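Local coordinates for protein pectate lyase (Bacillus subtilis, PDB 5AMV) that cleaves polygalacturonate by calcium-dependent elimination, releasing oligosaccharides with an unsaturated galacturonosyl group at their non-reducing ends, at residues V141-S149 with Y183-I194. Residues are numbered along the deposited sequence; the frame is centred on the assembly and turned at random.
Sequences VGGNFQIKS and YDNITINGGTHI. With CA (calcium ion), chain C.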
loop_
_atom_site.group_PDB
_atom_site.type_symbol
_atom_site.label_atom_id
_atom_site.label_comp_id
_atom_site.label_asym_id
_atom_site.label_seq_id
_atom_site.Cartn_x
_atom_site.Cartn_y
_atom_site.Cartn_z
ATOM N N VAL A 141 -2.704 10.434 -9.795
ATOM C CA VAL A 141 -4.117 10.173 -9.679
ATOM C C VAL A 141 -4.498 8.985 -10.547
ATOM O O VAL A 141 -4.254 9.004 -11.756
ATOM C CB VAL A 141 -4.989 11.433 -10.079
ATOM C CG1 VAL A 141 -6.466 11.139 -9.894
ATOM C CG2 VAL A 141 -4.615 12.624 -9.161
ATOM N N GLY A 142 -5.058 7.940 -9.930
ATOM C CA GLY A 142 -5.447 6.729 -10.683
ATOM C C GLY A 142 -4.327 5.721 -10.953
ATOM O O GLY A 142 -4.606 4.595 -11.341
ATOM N N GLY A 143 -3.075 6.116 -10.709
ATOM C CA GLY A 143 -1.924 5.296 -11.067
ATOM C C GLY A 143 -1.556 4.223 -10.042
ATOM O O GLY A 143 -1.879 4.343 -8.850
ATOM N N ASN A 144 -0.870 3.213 -10.532
ATOM C CA ASN A 144 -0.335 2.136 -9.678
ATOM C C ASN A 144 1.107 1.998 -10.072
ATOM O O ASN A 144 1.409 1.544 -11.189
ATOM C CB ASN A 144 -1.138 0.855 -9.946
ATOM C CG ASN A 144 -0.683 -0.358 -9.093
ATOM O OD1 ASN A 144 0.371 -0.384 -8.403
ATOM N ND2 ASN A 144 -1.495 -1.347 -9.134
ATOM N N PHE A 145 2.024 2.432 -9.197
ATOM C CA PHE A 145 3.463 2.214 -9.442
ATOM C C PHE A 145 3.795 0.785 -9.015
ATOM O O PHE A 145 3.468 0.406 -7.897
ATOM C CB PHE A 145 4.341 3.174 -8.623
ATOM C CG PHE A 145 4.394 4.602 -9.129
ATOM C CD1 PHE A 145 3.594 5.048 -10.185
ATOM C CD2 PHE A 145 5.219 5.524 -8.452
ATOM C CE1 PHE A 145 3.640 6.405 -10.622
ATOM C CE2 PHE A 145 5.283 6.870 -8.874
ATOM C CZ PHE A 145 4.488 7.305 -9.944
ATOM N N GLN A 146 4.426 -0.006 -9.901
ATOM C CA GLN A 146 4.866 -1.358 -9.503
ATOM C C GLN A 146 6.387 -1.370 -9.412
ATOM O O GLN A 146 7.057 -0.851 -10.298
ATOM C CB GLN A 146 4.375 -2.423 -10.521
ATOM C CG GLN A 146 4.868 -3.789 -10.092
ATOM C CD GLN A 146 4.276 -4.970 -10.848
ATOM O OE1 GLN A 146 3.729 -5.897 -10.217
ATOM N NE2 GLN A 146 4.419 -4.979 -12.185
ATOM N N ILE A 147 6.921 -1.914 -8.321
ATOM C CA ILE A 147 8.364 -1.979 -8.158
ATOM C C ILE A 147 8.773 -3.444 -8.064
ATOM O O ILE A 147 8.496 -4.102 -7.054
ATOM C CB ILE A 147 8.901 -1.143 -6.925
ATOM C CG1 ILE A 147 8.354 0.283 -6.950
ATOM C CG2 ILE A 147 10.433 -1.179 -6.932
ATOM C CD1 ILE A 147 8.445 1.017 -5.552
ATOM N N LYS A 148 9.414 -3.957 -9.120
ATOM C CA LYS A 148 9.951 -5.328 -9.124
ATOM C C LYS A 148 11.463 -5.301 -9.020
ATOM O O LYS A 148 12.101 -6.346 -8.879
ATOM C CB LYS A 148 9.578 -6.058 -10.445
ATOM C CG LYS A 148 8.099 -5.982 -10.767
ATOM C CD LYS A 148 7.686 -6.861 -11.997
ATOM C CE LYS A 148 8.268 -6.320 -13.297
ATOM N NZ LYS A 148 7.981 -7.239 -14.468
ATOM N N SER A 149 12.017 -4.102 -9.063
ATOM C CA SER A 149 13.449 -3.883 -9.193
ATOM C C SER A 149 14.096 -3.569 -7.838
ATOM O O SER A 149 13.430 -3.521 -6.783
ATOM C CB SER A 149 13.634 -2.695 -10.132
ATOM O OG SER A 149 12.979 -1.555 -9.578
ATOM N N TYR A 183 -5.669 -2.631 -8.534
ATOM C CA TYR A 183 -4.654 -1.557 -8.451
ATOM C C TYR A 183 -4.424 -1.110 -7.050
ATOM O O TYR A 183 -5.371 -0.801 -6.333
ATOM C CB TYR A 183 -5.017 -0.321 -9.335
ATOM C CG TYR A 183 -5.409 -0.776 -10.704
ATOM C CD1 TYR A 183 -4.517 -1.527 -11.474
ATOM C CD2 TYR A 183 -6.699 -0.533 -11.200
ATOM C CE1 TYR A 183 -4.896 -2.036 -12.701
ATOM C CE2 TYR A 183 -7.084 -1.023 -12.434
ATOM C CZ TYR A 183 -6.201 -1.757 -13.181
ATOM O OH TYR A 183 -6.623 -2.307 -14.374
ATOM N N ASP A 184 -3.149 -1.045 -6.691
ATOM C CA ASP A 184 -2.736 -0.392 -5.452
ATOM C C ASP A 184 -2.155 0.971 -5.864
ATOM O O ASP A 184 -1.904 1.199 -7.058
ATOM C CB ASP A 184 -1.608 -1.214 -4.828
ATOM C CG ASP A 184 -1.952 -2.672 -4.621
ATOM O OD1 ASP A 184 -3.098 -3.028 -4.283
ATOM O OD2 ASP A 184 -1.028 -3.522 -4.713
ATOM N N ASN A 185 -1.842 1.857 -4.902
ATOM C CA ASN A 185 -1.041 3.045 -5.263
ATOM C C ASN A 185 0.409 2.632 -5.577
ATOM O O ASN A 185 0.969 3.054 -6.594
ATOM C CB ASN A 185 -1.093 4.098 -4.142
ATOM C CG ASN A 185 -2.508 4.376 -3.717
ATOM O OD1 ASN A 185 -2.903 4.031 -2.584
ATOM N ND2 ASN A 185 -3.311 5.007 -4.608
ATOM N N ILE A 186 0.980 1.770 -4.725
ATOM C CA ILE A 186 2.328 1.238 -4.960
ATOM C C ILE A 186 2.310 -0.265 -4.618
ATOM O O ILE A 186 1.866 -0.660 -3.525
ATOM C CB ILE A 186 3.396 1.932 -4.067
ATOM C CG1 ILE A 186 3.447 3.432 -4.349
ATOM C CG2 ILE A 186 4.804 1.281 -4.274
ATOM C CD1 ILE A 186 4.325 4.204 -3.342
ATOM N N THR A 187 2.747 -1.077 -5.590
ATOM C CA THR A 187 2.807 -2.504 -5.430
ATOM C C THR A 187 4.287 -2.908 -5.482
ATOM O O THR A 187 4.921 -2.768 -6.519
ATOM C CB THR A 187 2.048 -3.224 -6.600
ATOM O OG1 THR A 187 0.693 -2.747 -6.720
ATOM C CG2 THR A 187 2.068 -4.720 -6.362
ATOM N N ILE A 188 4.835 -3.429 -4.377
ATOM C CA ILE A 188 6.214 -3.944 -4.385
ATOM C C ILE A 188 6.156 -5.412 -4.660
ATOM O O ILE A 188 5.701 -6.179 -3.812
ATOM C CB ILE A 188 6.950 -3.639 -3.061
ATOM C CG1 ILE A 188 6.810 -2.145 -2.741
ATOM C CG2 ILE A 188 8.423 -4.073 -3.165
ATOM C CD1 ILE A 188 7.431 -1.724 -1.349
ATOM N N ASN A 189 6.514 -5.806 -5.885
ATOM C CA ASN A 189 6.335 -7.177 -6.310
ATOM C C ASN A 189 7.731 -7.751 -6.582
ATOM O O ASN A 189 8.234 -7.624 -7.674
ATOM C CB ASN A 189 5.431 -7.184 -7.563
ATOM C CG ASN A 189 5.356 -8.516 -8.236
ATOM O OD1 ASN A 189 5.725 -9.543 -7.663
ATOM N ND2 ASN A 189 4.838 -8.520 -9.478
ATOM N N GLY A 190 8.363 -8.324 -5.557
ATOM C CA GLY A 190 9.738 -8.786 -5.652
ATOM C C GLY A 190 10.755 -7.670 -5.468
ATOM O O GLY A 190 11.952 -7.917 -5.443
ATOM N N GLY A 191 10.285 -6.420 -5.345
ATOM C CA GLY A 191 11.189 -5.282 -5.239
ATOM C C GLY A 191 12.001 -5.300 -3.942
ATOM O O GLY A 191 11.559 -5.804 -2.887
ATOM N N THR A 192 13.203 -4.751 -4.023
ATOM C CA THR A 192 14.139 -4.805 -2.907
ATOM C C THR A 192 14.849 -3.459 -2.765
ATOM O O THR A 192 15.062 -2.753 -3.746
ATOM C CB THR A 192 15.230 -5.942 -3.090
ATOM O OG1 THR A 192 15.813 -5.859 -4.405
ATOM C CG2 THR A 192 14.650 -7.341 -2.912
ATOM N N HIS A 193 15.268 -3.131 -1.545
ATOM C CA HIS A 193 15.919 -1.846 -1.253
ATOM C C HIS A 193 15.044 -0.698 -1.715
ATOM O O HIS A 193 15.341 0.002 -2.686
ATOM C CB HIS A 193 17.359 -1.738 -1.794
ATOM C CG HIS A 193 18.285 -2.710 -1.143
ATOM N ND1 HIS A 193 18.709 -3.859 -1.769
ATOM C CD2 HIS A 193 18.776 -2.749 0.115
ATOM C CE1 HIS A 193 19.505 -4.528 -0.946
ATOM N NE2 HIS A 193 19.557 -3.881 0.205
ATOM N N ILE A 194 13.958 -0.516 -0.977
ATOM C CA ILE A 194 12.955 0.486 -1.320
ATOM C C ILE A 194 12.697 1.393 -0.132
ATOM O O ILE A 194 12.589 0.937 0.968
ATOM C CB ILE A 194 11.644 -0.169 -1.839
ATOM C CG1 ILE A 194 11.928 -0.861 -3.203
ATOM C CG2 ILE A 194 10.479 0.888 -2.017
ATOM C CD1 ILE A 194 11.016 -1.951 -3.533
HETATM CA CA CA C . -2.481 -5.230 -3.855
HETATM O O HOH W 1 -2.563 6.413 -7.020
HETATM O O HOH W 2 11.030 -8.828 -8.961
HETATM O O HOH W 3 -3.162 -7.032 -2.518
HETATM O O HOH W 4 -0.552 -6.515 -3.944
HETATM O O HOH W 5 -2.928 -5.659 -6.115
#
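I147 packs tightly on the interior face of this strand pair: its CG2 meets I194 CD1 tip to tip at 3.5 Å, while CD1 lies alongside I186 CG2 at 3.9 Å. With CG1 beside the backbone N (chi1 -51°), CD1 reaches I186 and also I194 CG2, while CG2 turns to I194 alone. F145 continues this apolar face, its ring turned edge-to-face to F159. Strands 144-147 and 186-189 run parallel, and the I147 N-H to T187 O bond (2.8 Å) is nearly straight at 167°. They occupy successive turns of the right-handed parallel beta-helix of polysaccharide lyase family 1, in the sheet order 122-124, 144-147, 186-189, 226-229. The opposite face is polar and less enclosed. There N189 ND2 donates to Q146 OE1 (2.9 Å) from above the carbonyl plane, the two amides turned 45° apart, and Q146 NE2 binds D124. Were Q146 an alanine, N189 ND2 would probably lose this acceptor and D124 its amide partner. T187 OG1 donates to D184 OD2 (2.8 Å), bracing a carboxylate that grips calcium through both oxygens; D223 and D227 share the ion. On the solvent side, K148 lays its aliphatic chain beside N189 and its NZ forms a salt bridge with E48.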